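Side-chain contacts in aerobactin synthase IucC (Klebsiella pneumoniae, PDB 6CN7), which probably uses ATP to attach a second N6-acetyl-N6-hydroxylysine to N2-citryl-N6-acetyl-N6-hydroxylysine, completing the siderophore aerobactin: residues 9-14 / 103-108; 54-59 / 570-575; 126-131 / 365-370; 233-238 / 347-352; 306-311 / 317-322. The protein carries 5 engineered substitutions. All blocks are in the same frame, centred on the assembly; numbering follows the deposited sequence.

How the contacts relate
Contacts 1 and 5 are buried, whereas contacts 2, 3 and 4 are partly buried. Contacts 3 and 5 reach the same mixed sheet at its two outermost strands within this chain, 366-369 and 320-321, with centres about 22 Å apart. Contacts 2 and 4 lie on opposite sides of the chain's centre, about 47 Å apart between centres. Contact 1 joins two long helices through methyl packing and a bridging water. Contact 3 is the leanest, an alanine and a leucine against strand 366-369. Aromatic rings dominate the other three: proline on tryptophan in contact 2, leucine and methionine on phenylalanine in contact 4, isoleucine on phenylalanine in contact 5. Ile236 of 233-238 packs on Leu106 of the second subunit.

Contact 1 of 5, residues 9-14 / 103-108; sequences DFVNRQ and ATLLGD
Val11 carries the apolar part of this contact through a single methyl. With CG1 set anti to the backbone N (chi1 176°), that branch points across the gap and meets Leu105 CD2 at 3.6 Å. The same Val11 CG1 comes within 3.3 Å of Asp108 CB, a tight approach. Val11 and Leu105 run past each other in opposite directions, while Leu105 sends its second branch to the next residue, Asn12, where CD1 lies 3.9 Å from Asn12 OD1. The amide of Asn12 meets it only in packing; its polar atoms bond to Trp8 O through ND2 and to Ala76 N through OD1.

The polar link between the segments is water 1, which donates to Val11 O at 2.8 Å and to Asp108 OD2 at 2.6 Å. Asp108 OD1 pairs with Lys145, so both carboxylate oxygens are engaged. Along the first helix, Arg13 NE bonds Asp9 OD2 at 3.1 Å, on the syn side of the carboxylate and in the guanidinium plane.

The local axes approach to 9.9 Å with their directions 125° apart, which identifies helix-on-helix packing of the N-terminal helix 4-25 against helix 91-114, steeply crossed and closer to antiparallel than parallel.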
# COMPACT_ATOMS: atom_id res chain seq x y z
N ASP A 9 3.45 -12.54 27.18
CA ASP A 9 2.62 -13.58 27.79
C ASP A 9 1.33 -12.99 28.35
O ASP A 9 0.26 -13.61 28.23
CB ASP A 9 3.40 -14.29 28.89
CG ASP A 9 2.55 -15.30 29.63
OD1 ASP A 9 2.19 -16.34 29.03
OD2 ASP A 9 2.22 -15.06 30.81
N PHE A 10 1.40 -11.81 28.95
CA PHE A 10 0.20 -11.18 29.50
C PHE A 10 -0.80 -10.88 28.39
O PHE A 10 -2.00 -11.12 28.55
CB PHE A 10 0.57 -9.91 30.25
CG PHE A 10 -0.62 -9.17 30.81
CD1 PHE A 10 -1.17 -9.54 32.03
CD2 PHE A 10 -1.18 -8.11 30.12
CE1 PHE A 10 -2.26 -8.86 32.54
CE2 PHE A 10 -2.27 -7.43 30.63
CZ PHE A 10 -2.81 -7.81 31.84
N VAL A 11 -0.33 -10.36 27.26
CA VAL A 11 -1.24 -9.98 26.19
C VAL A 11 -1.85 -11.22 25.54
O VAL A 11 -3.02 -11.20 25.13
CB VAL A 11 -0.51 -9.09 25.16
CG1 VAL A 11 -1.42 -8.76 23.99
CG2 VAL A 11 -0.05 -7.80 25.83
N ASN A 12 -1.08 -12.30 25.42
CA ASN A 12 -1.62 -13.53 24.85
C ASN A 12 -2.64 -14.16 25.79
O ASN A 12 -3.67 -14.68 25.33
CB ASN A 12 -0.49 -14.51 24.55
CG ASN A 12 0.02 -14.39 23.12
OD1 ASN A 12 -0.57 -14.94 22.19
ND2 ASN A 12 1.11 -13.66 22.94
N ARG A 13 -2.37 -14.14 27.10
CA ARG A 13 -3.32 -14.71 28.05
C ARG A 13 -4.63 -13.93 28.05
O ARG A 13 -5.72 -14.52 28.03
CB ARG A 13 -2.71 -14.73 29.45
CG ARG A 13 -1.66 -15.81 29.63
CD ARG A 13 -1.18 -15.91 31.07
NE ARG A 13 -0.17 -16.97 31.19
CZ ARG A 13 -0.44 -18.23 31.50
NH1 ARG A 13 -1.69 -18.63 31.73
NH2 ARG A 13 0.55 -19.11 31.57
N GLN A 14 -4.55 -12.59 28.07
CA GLN A 14 -5.76 -11.79 28.05
C GLN A 14 -6.59 -12.08 26.80
O GLN A 14 -7.82 -12.17 26.87
CB GLN A 14 -5.41 -10.30 28.12
CG GLN A 14 -4.67 -9.89 29.39
CD GLN A 14 -5.55 -9.88 30.62
OE1 GLN A 14 -5.37 -10.68 31.53
NE2 GLN A 14 -6.51 -8.95 30.66
N ALA A 103 -2.20 -8.10 14.50
CA ALA A 103 -2.48 -6.67 14.59
C ALA A 103 -3.06 -6.31 15.95
O ALA A 103 -2.79 -5.23 16.49
CB ALA A 103 -3.44 -6.24 13.48
N THR A 104 -3.87 -7.21 16.53
CA THR A 104 -4.45 -6.95 17.85
C THR A 104 -3.40 -7.04 18.94
O THR A 104 -3.37 -6.20 19.85
CB THR A 104 -5.60 -7.92 18.12
OG1 THR A 104 -6.61 -7.77 17.10
CG2 THR A 104 -6.24 -7.64 19.48
N LEU A 105 -2.54 -8.05 18.89
CA LEU A 105 -1.49 -8.18 19.89
C LEU A 105 -0.53 -7.00 19.85
O LEU A 105 -0.08 -6.52 20.89
CB LEU A 105 -0.74 -9.50 19.70
CG LEU A 105 -1.57 -10.78 19.83
CD1 LEU A 105 -0.71 -12.00 19.57
CD2 LEU A 105 -2.21 -10.87 21.21
N LEU A 106 -0.20 -6.53 18.65
CA LEU A 106 0.64 -5.34 18.53
C LEU A 106 -0.00 -4.15 19.23
O LEU A 106 0.66 -3.44 19.99
CB LEU A 106 0.91 -5.03 17.06
CG LEU A 106 1.92 -5.94 16.36
CD1 LEU A 106 1.91 -5.71 14.86
CD2 LEU A 106 3.32 -5.72 16.92
N GLY A 107 -1.29 -3.92 18.97
CA GLY A 107 -1.98 -2.82 19.62
C GLY A 107 -2.09 -3.00 21.12
O GLY A 107 -1.92 -2.05 21.89
N ASP A 108 -2.37 -4.23 21.56
CA ASP A 108 -2.45 -4.50 22.99
C ASP A 108 -1.10 -4.29 23.67
O ASP A 108 -1.04 -3.86 24.82
CB ASP A 108 -2.97 -5.92 23.23
CG ASP A 108 -4.41 -6.09 22.79
OD1 ASP A 108 -5.06 -5.08 22.46
OD2 ASP A 108 -4.90 -7.24 22.79
O HOH W 1 -4.48 -8.82 24.81

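Contact 2 of 5, residues 54-59 / 570-575; sequences RGIWGW and QNPLWL
Trp57 has CG anti to its carbonyl carbon (chi1 -71°), so that one face of its six-membered ring is turned to Pro572. Ile56, the preceding residue, instead sets CG1 opposite its own backbone N (chi1 -169°) and extends straight on to CD1, reaching the same proline from another direction. The evidence for a CH-pi contact is direct: Pro572 CG stands 3.5 Å from the centroid of the six-membered ring of Trp57, only 4° off the normal. Pro572 CD is beside it over the same ring, 3.5 Å from Trp57 CZ3. A third ring carbon, Pro572 CB, packs against Ile56 CD1 at 3.9 Å. Further along the helix, Leu575 CD2 slides past Ile56 CG1 at 4.0 Å.

Each backbone is braced locally. Ile56 and Trp57 form the corners of a type I turn from Gly55 to Gly58, across whose base Arg54 NH1 bonds Gly58 O at 2.6 Å. Asn571 is the N-cap of helix 572-575, its OD1 receiving Leu573 N at 3.1 Å from above the amide plane.

The turn joins strand 46-54 to strand 60-62. Trp57 also packs on Phe487 and Val488 of helix 475-499, and its NE1 is hydrogen-bonded to Tyr509 OH; Tyr509, on helix 505-521, touches Ile56 and Pro572 as well.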
# COMPACT_ATOMS: atom_id res chain seq x y z
N ARG A 54 -19.15 -17.18 36.49
CA ARG A 54 -20.14 -16.93 35.45
C ARG A 54 -21.09 -15.83 35.92
O ARG A 54 -21.74 -15.96 36.96
CB ARG A 54 -20.91 -18.20 35.09
CG ARG A 54 -21.69 -18.08 33.79
CD ARG A 54 -22.47 -19.35 33.45
NE ARG A 54 -21.62 -20.45 33.01
CZ ARG A 54 -21.09 -20.55 31.79
NH1 ARG A 54 -21.32 -19.62 30.88
NH2 ARG A 54 -20.34 -21.60 31.48
N GLY A 55 -21.15 -14.74 35.15
CA GLY A 55 -21.96 -13.60 35.51
C GLY A 55 -23.43 -13.79 35.18
O GLY A 55 -23.87 -14.83 34.70
N ILE A 56 -24.20 -12.72 35.42
CA ILE A 56 -25.65 -12.80 35.31
C ILE A 56 -26.11 -12.97 33.87
O ILE A 56 -27.24 -13.40 33.63
CB ILE A 56 -26.31 -11.55 35.94
CG1 ILE A 56 -27.82 -11.75 36.05
CG2 ILE A 56 -25.99 -10.30 35.11
CD1 ILE A 56 -28.51 -10.73 36.93
N TRP A 57 -25.27 -12.63 32.89
CA TRP A 57 -25.63 -12.82 31.49
C TRP A 57 -25.36 -14.23 30.99
O TRP A 57 -25.77 -14.56 29.88
CB TRP A 57 -24.87 -11.82 30.62
CG TRP A 57 -25.34 -10.41 30.79
CD1 TRP A 57 -24.79 -9.45 31.59
CD2 TRP A 57 -26.47 -9.81 30.15
NE1 TRP A 57 -25.51 -8.29 31.49
CE2 TRP A 57 -26.55 -8.48 30.61
CE3 TRP A 57 -27.43 -10.27 29.24
CZ2 TRP A 57 -27.54 -7.60 30.19
CZ3 TRP A 57 -28.41 -9.40 28.82
CH2 TRP A 57 -28.46 -8.08 29.29
N GLY A 58 -24.70 -15.07 31.79
CA GLY A 58 -24.22 -16.34 31.31
C GLY A 58 -22.83 -16.30 30.72
O GLY A 58 -22.37 -17.30 30.16
N TRP A 59 -22.14 -15.16 30.84
CA TRP A 59 -20.82 -14.97 30.24
C TRP A 59 -19.75 -15.11 31.32
O TRP A 59 -19.89 -14.56 32.41
CB TRP A 59 -20.75 -13.59 29.58
CG TRP A 59 -19.39 -13.19 29.14
CD1 TRP A 59 -18.63 -13.78 28.18
CD2 TRP A 59 -18.63 -12.07 29.62
NE1 TRP A 59 -17.44 -13.11 28.04
CE2 TRP A 59 -17.41 -12.06 28.92
CE3 TRP A 59 -18.87 -11.09 30.59
CZ2 TRP A 59 -16.43 -11.10 29.15
CZ3 TRP A 59 -17.88 -10.14 30.82
CH2 TRP A 59 -16.68 -10.15 30.10
N GLN A 570 -31.59 -15.86 29.51
CA GLN A 570 -32.37 -15.21 30.56
C GLN A 570 -32.11 -13.71 30.58
O GLN A 570 -30.99 -13.25 30.40
CB GLN A 570 -32.04 -15.82 31.92
CG GLN A 570 -32.67 -17.18 32.14
CD GLN A 570 -32.38 -17.75 33.51
OE1 GLN A 570 -31.52 -17.24 34.24
NE2 GLN A 570 -33.09 -18.80 33.88
N ASN A 571 -33.18 -12.95 30.83
CA ASN A 571 -33.11 -11.50 30.84
C ASN A 571 -32.78 -11.02 32.25
O ASN A 571 -33.59 -11.23 33.17
CB ASN A 571 -34.43 -10.90 30.39
CG ASN A 571 -34.41 -9.39 30.33
OD1 ASN A 571 -33.38 -8.76 30.59
ND2 ASN A 571 -35.54 -8.80 29.97
N PRO A 572 -31.63 -10.37 32.47
CA PRO A 572 -31.32 -9.89 33.83
C PRO A 572 -32.36 -8.93 34.40
O PRO A 572 -32.55 -8.91 35.62
CB PRO A 572 -29.96 -9.21 33.65
CG PRO A 572 -29.35 -9.90 32.49
CD PRO A 572 -30.48 -10.23 31.57
N LEU A 573 -33.03 -8.14 33.56
CA LEU A 573 -34.05 -7.23 34.08
C LEU A 573 -35.22 -7.99 34.68
O LEU A 573 -35.84 -7.52 35.65
CB LEU A 573 -34.54 -6.30 32.97
CG LEU A 573 -33.70 -5.05 32.71
CD1 LEU A 573 -32.29 -5.42 32.27
CD2 LEU A 573 -34.36 -4.17 31.67
N TRP A 574 -35.54 -9.16 34.13
CA TRP A 574 -36.60 -10.01 34.68
C TRP A 574 -36.08 -10.84 35.84
O TRP A 574 -36.80 -11.07 36.83
CB TRP A 574 -37.15 -10.91 33.57
CG TRP A 574 -38.24 -11.85 33.98
CD1 TRP A 574 -39.58 -11.59 33.99
CD2 TRP A 574 -38.10 -13.21 34.41
NE1 TRP A 574 -40.28 -12.70 34.40
CE2 TRP A 574 -39.39 -13.70 34.67
CE3 TRP A 574 -37.00 -14.05 34.60
CZ2 TRP A 574 -39.61 -15.01 35.11
CZ3 TRP A 574 -37.22 -15.34 35.04
CH2 TRP A 574 -38.52 -15.81 35.29
N LEU A 575 -34.83 -11.30 35.75
CA LEU A 575 -34.26 -12.17 36.77
C LEU A 575 -34.04 -11.43 38.08
O LEU A 575 -34.23 -12.01 39.16
CB LEU A 575 -32.94 -12.75 36.25
CG LEU A 575 -32.21 -13.83 37.05
CD1 LEU A 575 -33.10 -15.03 37.31
CD2 LEU A 575 -30.96 -14.24 36.29

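Contact 3 of 5, residues 126-131 / 365-370; sequences LDADRL and ESPILM
Ala128 and Pro367 meet where the first turn of helix 128-133 rests against strand 366-369, an outermost strand, within this chain, of a mixed four-stranded sheet. The proline ring can be followed atom by atom. The contact starts beyond its CB, at CG, which packs on Ala128 CB at 3.8 Å. CD, which closes the ring on the backbone N, is also 3.8 Å from Ala128 CB, so one methyl sits against two ring carbons. The proline's carbonyl completes the seat, with Pro367 O 3.4 Å from Ala128 CB.

Ser366, the residue before, sets OG anti to its backbone N (chi1 -180°), and this OG lies 4.0 Å from Ala128 CB, a plain packing distance. The Ser366 side chain is also about 3 Å from a bound MES molecule, nearest atoms considered, probably from the crystallisation liquor, though such molecules can mark pockets. Asp127 is the N-cap of the helix, its OD2 taking a weak bond from Asp129 N. Pro367 O accepts from water 2 at 2.9 Å.

Tyr387 of helix 383-391 touches both Leu131 and Ile368. One turn further along helix 128-133, Leu131 CD2 stands 4.2 Å from Ile368 CG2.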
# COMPACT_ATOMS: atom_id res chain seq x y z
N LEU A 126 -6.41 12.15 32.12
CA LEU A 126 -5.77 12.43 30.84
C LEU A 126 -6.63 13.38 30.02
O LEU A 126 -7.83 13.54 30.25
CB LEU A 126 -5.54 11.15 30.04
CG LEU A 126 -4.34 10.28 30.41
CD1 LEU A 126 -4.55 9.71 31.74
CD2 LEU A 126 -4.17 9.16 29.41
N ASP A 127 -6.00 14.01 29.03
CA ASP A 127 -6.74 14.70 27.99
C ASP A 127 -7.77 13.76 27.39
O ASP A 127 -7.48 12.59 27.13
CB ASP A 127 -5.79 15.22 26.92
CG ASP A 127 -6.52 15.90 25.77
OD1 ASP A 127 -7.03 17.02 25.97
OD2 ASP A 127 -6.58 15.31 24.67
N ALA A 128 -8.99 14.27 27.19
CA ALA A 128 -10.07 13.43 26.69
C ALA A 128 -9.67 12.67 25.44
O ALA A 128 -9.99 11.49 25.29
CB ALA A 128 -11.31 14.29 26.42
N ASP A 129 -8.94 13.33 24.53
CA ASP A 129 -8.56 12.68 23.28
C ASP A 129 -7.52 11.60 23.49
O ASP A 129 -7.51 10.59 22.77
CB ASP A 129 -8.05 13.72 22.28
CG ASP A 129 -9.12 14.72 21.88
OD1 ASP A 129 -10.31 14.35 21.88
OD2 ASP A 129 -8.76 15.88 21.58
N ARG A 130 -6.62 11.78 24.46
CA ARG A 130 -5.63 10.75 24.73
C ARG A 130 -6.26 9.54 25.42
O ARG A 130 -5.91 8.40 25.13
CB ARG A 130 -4.49 11.32 25.58
CG ARG A 130 -3.44 10.30 26.00
CD ARG A 130 -2.88 9.51 24.83
NE ARG A 130 -2.34 10.38 23.78
CZ ARG A 130 -1.07 10.76 23.69
NH1 ARG A 130 -0.69 11.55 22.70
NH2 ARG A 130 -0.17 10.34 24.58
N LEU A 131 -7.20 9.79 26.34
CA LEU A 131 -7.89 8.68 27.00
C LEU A 131 -8.64 7.83 25.99
O LEU A 131 -8.59 6.59 26.05
CB LEU A 131 -8.84 9.22 28.07
CG LEU A 131 -9.70 8.18 28.80
CD1 LEU A 131 -8.84 7.11 29.46
CD2 LEU A 131 -10.59 8.86 29.83
N GLU A 365 -16.83 20.71 31.82
CA GLU A 365 -17.26 19.40 31.35
C GLU A 365 -16.17 18.74 30.51
O GLU A 365 -15.41 19.41 29.80
CB GLU A 365 -18.54 19.52 30.54
CG GLU A 365 -19.80 19.63 31.37
CD GLU A 365 -21.05 19.77 30.53
OE1 GLU A 365 -20.92 20.08 29.32
OE2 GLU A 365 -22.16 19.57 31.06
N SER A 366 -16.11 17.42 30.58
CA SER A 366 -15.17 16.65 29.79
C SER A 366 -15.86 15.46 29.15
O SER A 366 -16.66 14.78 29.80
CB SER A 366 -14.00 16.15 30.65
OG SER A 366 -13.08 15.41 29.85
N PRO A 367 -15.56 15.17 27.88
CA PRO A 367 -16.18 14.01 27.22
C PRO A 367 -15.39 12.73 27.44
O PRO A 367 -14.16 12.72 27.49
CB PRO A 367 -16.15 14.42 25.74
CG PRO A 367 -14.89 15.21 25.63
CD PRO A 367 -14.73 15.94 26.94
N ILE A 368 -16.13 11.63 27.58
CA ILE A 368 -15.56 10.29 27.55
C ILE A 368 -16.51 9.40 26.77
O ILE A 368 -17.72 9.63 26.72
CB ILE A 368 -15.33 9.71 28.97
CG1 ILE A 368 -16.66 9.47 29.70
CG2 ILE A 368 -14.42 10.63 29.78
CD1 ILE A 368 -16.52 8.67 30.97
N LEU A 369 -15.94 8.37 26.14
CA LEU A 369 -16.76 7.31 25.59
C LEU A 369 -17.24 6.42 26.72
O LEU A 369 -16.52 6.18 27.69
CB LEU A 369 -15.97 6.48 24.58
CG LEU A 369 -15.47 7.23 23.34
CD1 LEU A 369 -14.73 6.29 22.41
CD2 LEU A 369 -16.62 7.91 22.60
N MET A 370 -18.48 5.95 26.61
CA MET A 370 -19.03 5.09 27.66
C MET A 370 -18.21 3.82 27.81
O MET A 370 -18.16 3.24 28.90
CB MET A 370 -20.49 4.76 27.37
CG MET A 370 -21.16 4.03 28.51
SD MET A 370 -22.96 4.06 28.41
CE MET A 370 -23.37 2.98 29.78
O HOH W 2 -12.07 10.95 26.46

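Contact 4 of 5, residues 233-238 / 347-352; sequences LDFIAD and EMLGVI
Phe235 is the tightly packed part of this contact, its ring met by Met348, the last residue of helix 344-348, and Leu349, the first after it. Leu349 places CD1 over the middle of one face, 4.2 Å from the Phe235 centroid and 7° off the normal, which satisfies the geometry of a CH-pi contact. Met348 comes obliquely: its SD is 4.9 Å from the same centroid at 68° from the normal, and the closest pair is Met348 SD to Phe235 CZ at 3.9 Å. A bend at the last torsion of the methionine (chi3 71°) then turns CE toward Asp234 while keeping it 3.9 Å from Phe235 CE2.

The partly exposed side is the sparser one: there a single methyl, Met348 CE, meets Asp234 OD2 at 3.3 Å, a methyl-to-carboxylate packing contact. The backbones stay well apart, the nearest CA atoms being those of Asp234 and Met348 at 9.7 Å, so side chains alone span the gap.

Met244 of strand 244-250 packs on both Phe235 and Leu349, and the Phe235 ring also meets that of Tyr345. The single-residue break between helices 224-234 and 236-241 is thus tied to the junction between helix 344-348 and strand 350-355 by a Met-aromatic contact combined with a CH-pi contact.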
# COMPACT_ATOMS: atom_id res chain seq x y z
N LEU A 233 -3.88 5.01 -6.96
CA LEU A 233 -3.82 3.88 -7.88
C LEU A 233 -5.14 3.65 -8.61
O LEU A 233 -5.17 3.61 -9.84
CB LEU A 233 -3.42 2.62 -7.10
CG LEU A 233 -3.36 1.30 -7.88
CD1 LEU A 233 -2.33 1.39 -9.00
CD2 LEU A 233 -3.05 0.15 -6.94
N ASP A 234 -6.24 3.50 -7.87
CA ASP A 234 -7.52 3.16 -8.49
C ASP A 234 -8.01 4.26 -9.42
O ASP A 234 -8.70 3.97 -10.41
CB ASP A 234 -8.56 2.87 -7.41
CG ASP A 234 -8.19 1.67 -6.56
OD1 ASP A 234 -7.19 1.00 -6.87
OD2 ASP A 234 -8.90 1.40 -5.56
N PHE A 235 -7.69 5.52 -9.13
CA PHE A 235 -8.11 6.65 -9.95
C PHE A 235 -6.94 7.29 -10.68
O PHE A 235 -6.95 8.49 -10.97
CB PHE A 235 -8.85 7.68 -9.10
CG PHE A 235 -10.04 7.12 -8.38
CD1 PHE A 235 -11.25 6.96 -9.03
CD2 PHE A 235 -9.95 6.74 -7.05
CE1 PHE A 235 -12.35 6.44 -8.37
CE2 PHE A 235 -11.05 6.22 -6.39
CZ PHE A 235 -12.24 6.07 -7.05
N ILE A 236 -5.90 6.50 -10.97
CA ILE A 236 -4.73 7.02 -11.67
C ILE A 236 -5.11 7.55 -13.05
O ILE A 236 -4.51 8.51 -13.54
CB ILE A 236 -3.64 5.93 -11.76
CG1 ILE A 236 -2.34 6.53 -12.29
CG2 ILE A 236 -4.11 4.77 -12.64
CD1 ILE A 236 -1.15 5.60 -12.17
N ALA A 237 -6.11 6.94 -13.69
CA ALA A 237 -6.56 7.43 -14.99
C ALA A 237 -7.10 8.85 -14.88
O ALA A 237 -6.76 9.73 -15.69
CB ALA A 237 -7.61 6.50 -15.58
N ASP A 238 -7.94 9.10 -13.87
CA ASP A 238 -8.46 10.44 -13.66
C ASP A 238 -7.35 11.44 -13.36
O ASP A 238 -7.44 12.61 -13.77
CB ASP A 238 -9.49 10.43 -12.53
CG ASP A 238 -10.77 9.72 -12.92
OD1 ASP A 238 -11.14 9.76 -14.11
OD2 ASP A 238 -11.41 9.12 -12.03
N GLU A 347 -18.29 6.03 -2.84
CA GLU A 347 -17.83 5.43 -1.59
C GLU A 347 -16.41 5.86 -1.26
O GLU A 347 -16.08 6.07 -0.09
CB GLU A 347 -17.91 3.90 -1.69
N MET A 348 -15.56 6.02 -2.27
CA MET A 348 -14.13 6.19 -2.04
C MET A 348 -13.69 7.65 -1.98
O MET A 348 -12.64 7.93 -1.40
CB MET A 348 -13.34 5.47 -3.14
CG MET A 348 -13.61 3.98 -3.21
SD MET A 348 -12.70 3.15 -4.52
CE MET A 348 -11.03 3.23 -3.89
N LEU A 349 -14.46 8.57 -2.55
CA LEU A 349 -14.10 9.99 -2.57
C LEU A 349 -15.23 10.79 -1.97
O LEU A 349 -16.34 10.81 -2.51
CB LEU A 349 -13.80 10.46 -4.00
CG LEU A 349 -12.52 9.90 -4.62
CD1 LEU A 349 -12.47 10.20 -6.11
CD2 LEU A 349 -11.30 10.48 -3.93
N GLY A 350 -14.95 11.46 -0.85
CA GLY A 350 -15.96 12.25 -0.17
C GLY A 350 -15.44 12.72 1.17
O GLY A 350 -14.34 12.37 1.60
N VAL A 351 -16.27 13.53 1.82
CA VAL A 351 -15.93 14.08 3.13
C VAL A 351 -17.22 14.34 3.90
O VAL A 351 -18.24 14.71 3.32
CB VAL A 351 -15.11 15.38 3.00
CG1 VAL A 351 -15.89 16.45 2.25
CG2 VAL A 351 -14.68 15.88 4.38
N ILE A 352 -17.16 14.13 5.21
CA ILE A 352 -18.26 14.44 6.12
C ILE A 352 -17.69 15.24 7.28
O ILE A 352 -16.67 14.86 7.87
CB ILE A 352 -18.95 13.16 6.64
CG1 ILE A 352 -19.59 12.40 5.47
CG2 ILE A 352 -20.00 13.51 7.70
CD1 ILE A 352 -20.09 11.02 5.85

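Contact 5 of 5, residues 306-311 / 317-322; sequences QVFATD and SGAVIL
Ile321 lays two successive carbons, CG1 and CD1, along one face of the Phe308 ring. This follows from a doubly bent chain, with chi1 and chi2 both -65°, which folds CD1 back over the ring. CG1 stands 3.8 Å from the Phe308 centroid and 19° off its normal, a CH-pi contact displaced toward the rim. On the same face, Ile321 CD1 reaches Phe308 CE2 at 3.5 Å. CG1 itself is nearest the ring carbon next to CG, Phe308 CD2, at 3.6 Å, so the methylene CG1 and the methyl CD1 span the side of the ring from CD2 to CE2. Ala319 CB approaches the CD2-CE2 bond obliquely, from the other side of the ring plane, 3.6 Å from Phe308 CE2, while the carbonyl oxygen Ala319 O lies at the ring edge, in its plane.

This is a helix-to-strand packing between close neighbours in sequence: helix 291-310 ends, short helix 312-317 turns the chain, and strand 320-321 joins the mixed sheet parallel to strand 436-442. Leu413 of helix 395-417 and Leu442 of strand 436-442 also touch the Phe308 ring.

The turn is fixed by polar bonds. Ser317 OG accepts from Ala319 N at 3.3 Å, nearly straight, forming an ST turn around Gly318, whose phi is positive. Asp311 OD1 caps helix 312-317 at Leu314 N, and its OD2 pairs with Arg416. At the end of the first helix, Gln306 O is gripped from opposite faces of its plane by Thr310 N and by Thr310 OG1, each at 3.0 Å.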
# COMPACT_ATOMS: atom_id res chain seq x y z
N GLN A 306 -34.53 18.52 16.30
CA GLN A 306 -35.82 19.13 16.60
C GLN A 306 -36.63 18.29 17.58
O GLN A 306 -37.36 18.84 18.41
CB GLN A 306 -36.62 19.33 15.30
N VAL A 307 -36.51 16.96 17.51
CA VAL A 307 -37.25 16.09 18.42
C VAL A 307 -36.73 16.25 19.84
O VAL A 307 -37.51 16.41 20.79
CB VAL A 307 -37.17 14.63 17.95
CG1 VAL A 307 -37.83 13.69 18.96
CG2 VAL A 307 -37.83 14.47 16.59
N PHE A 308 -35.41 16.20 20.01
CA PHE A 308 -34.82 16.32 21.34
C PHE A 308 -35.06 17.69 21.95
O PHE A 308 -35.11 17.83 23.17
CB PHE A 308 -33.32 16.01 21.28
CG PHE A 308 -33.00 14.54 21.20
CD1 PHE A 308 -33.79 13.69 20.45
CD2 PHE A 308 -31.92 14.02 21.89
CE1 PHE A 308 -33.51 12.34 20.38
CE2 PHE A 308 -31.63 12.67 21.82
CZ PHE A 308 -32.43 11.83 21.06
N ALA A 309 -35.19 18.72 21.11
CA ALA A 309 -35.47 20.06 21.62
C ALA A 309 -36.92 20.21 22.06
O ALA A 309 -37.21 20.88 23.05
CB ALA A 309 -35.12 21.11 20.56
N THR A 310 -37.84 19.58 21.32
CA THR A 310 -39.27 19.72 21.61
C THR A 310 -39.70 18.78 22.73
O THR A 310 -40.32 19.21 23.71
CB THR A 310 -40.08 19.44 20.35
OG1 THR A 310 -39.77 20.43 19.35
CG2 THR A 310 -41.58 19.47 20.63
N ASP A 311 -39.38 17.50 22.61
CA ASP A 311 -39.84 16.50 23.56
C ASP A 311 -39.33 16.82 24.96
O ASP A 311 -38.12 16.96 25.18
CB ASP A 311 -39.36 15.12 23.13
CG ASP A 311 -39.94 14.02 23.99
OD1 ASP A 311 -39.34 13.71 25.04
OD2 ASP A 311 -40.99 13.46 23.62
N SER A 317 -33.63 15.07 29.94
CA SER A 317 -32.48 14.18 30.08
C SER A 317 -31.17 14.86 29.75
O SER A 317 -30.11 14.38 30.18
CB SER A 317 -32.65 12.95 29.18
OG SER A 317 -32.46 13.29 27.82
N GLY A 318 -31.21 15.96 29.00
CA GLY A 318 -30.00 16.64 28.57
C GLY A 318 -29.37 16.09 27.32
O GLY A 318 -28.36 16.65 26.86
N ALA A 319 -29.92 15.02 26.74
CA ALA A 319 -29.30 14.37 25.59
C ALA A 319 -29.05 15.37 24.46
O ALA A 319 -29.90 16.21 24.16
CB ALA A 319 -30.19 13.23 25.09
N VAL A 320 -27.88 15.25 23.84
CA VAL A 320 -27.46 16.15 22.77
C VAL A 320 -27.30 15.35 21.49
O VAL A 320 -26.80 14.21 21.51
CB VAL A 320 -26.14 16.86 23.13
CG1 VAL A 320 -25.64 17.72 21.96
CG2 VAL A 320 -26.31 17.72 24.38
N ILE A 321 -27.71 15.94 20.38
CA ILE A 321 -27.56 15.36 19.05
C ILE A 321 -26.47 16.14 18.33
O ILE A 321 -26.68 17.29 17.93
CB ILE A 321 -28.88 15.39 18.27
CG1 ILE A 321 -29.94 14.51 18.95
CG2 ILE A 321 -28.67 14.96 16.82
CD1 ILE A 321 -29.61 13.02 18.96
N LEU A 322 -25.31 15.52 18.15
CA LEU A 322 -24.24 16.13 17.38
C LEU A 322 -24.55 15.99 15.89
O LEU A 322 -24.83 14.89 15.41
CB LEU A 322 -22.90 15.47 17.71
CG LEU A 322 -22.44 15.65 19.16
CD1 LEU A 322 -21.19 14.83 19.45
CD2 LEU A 322 -22.19 17.12 19.48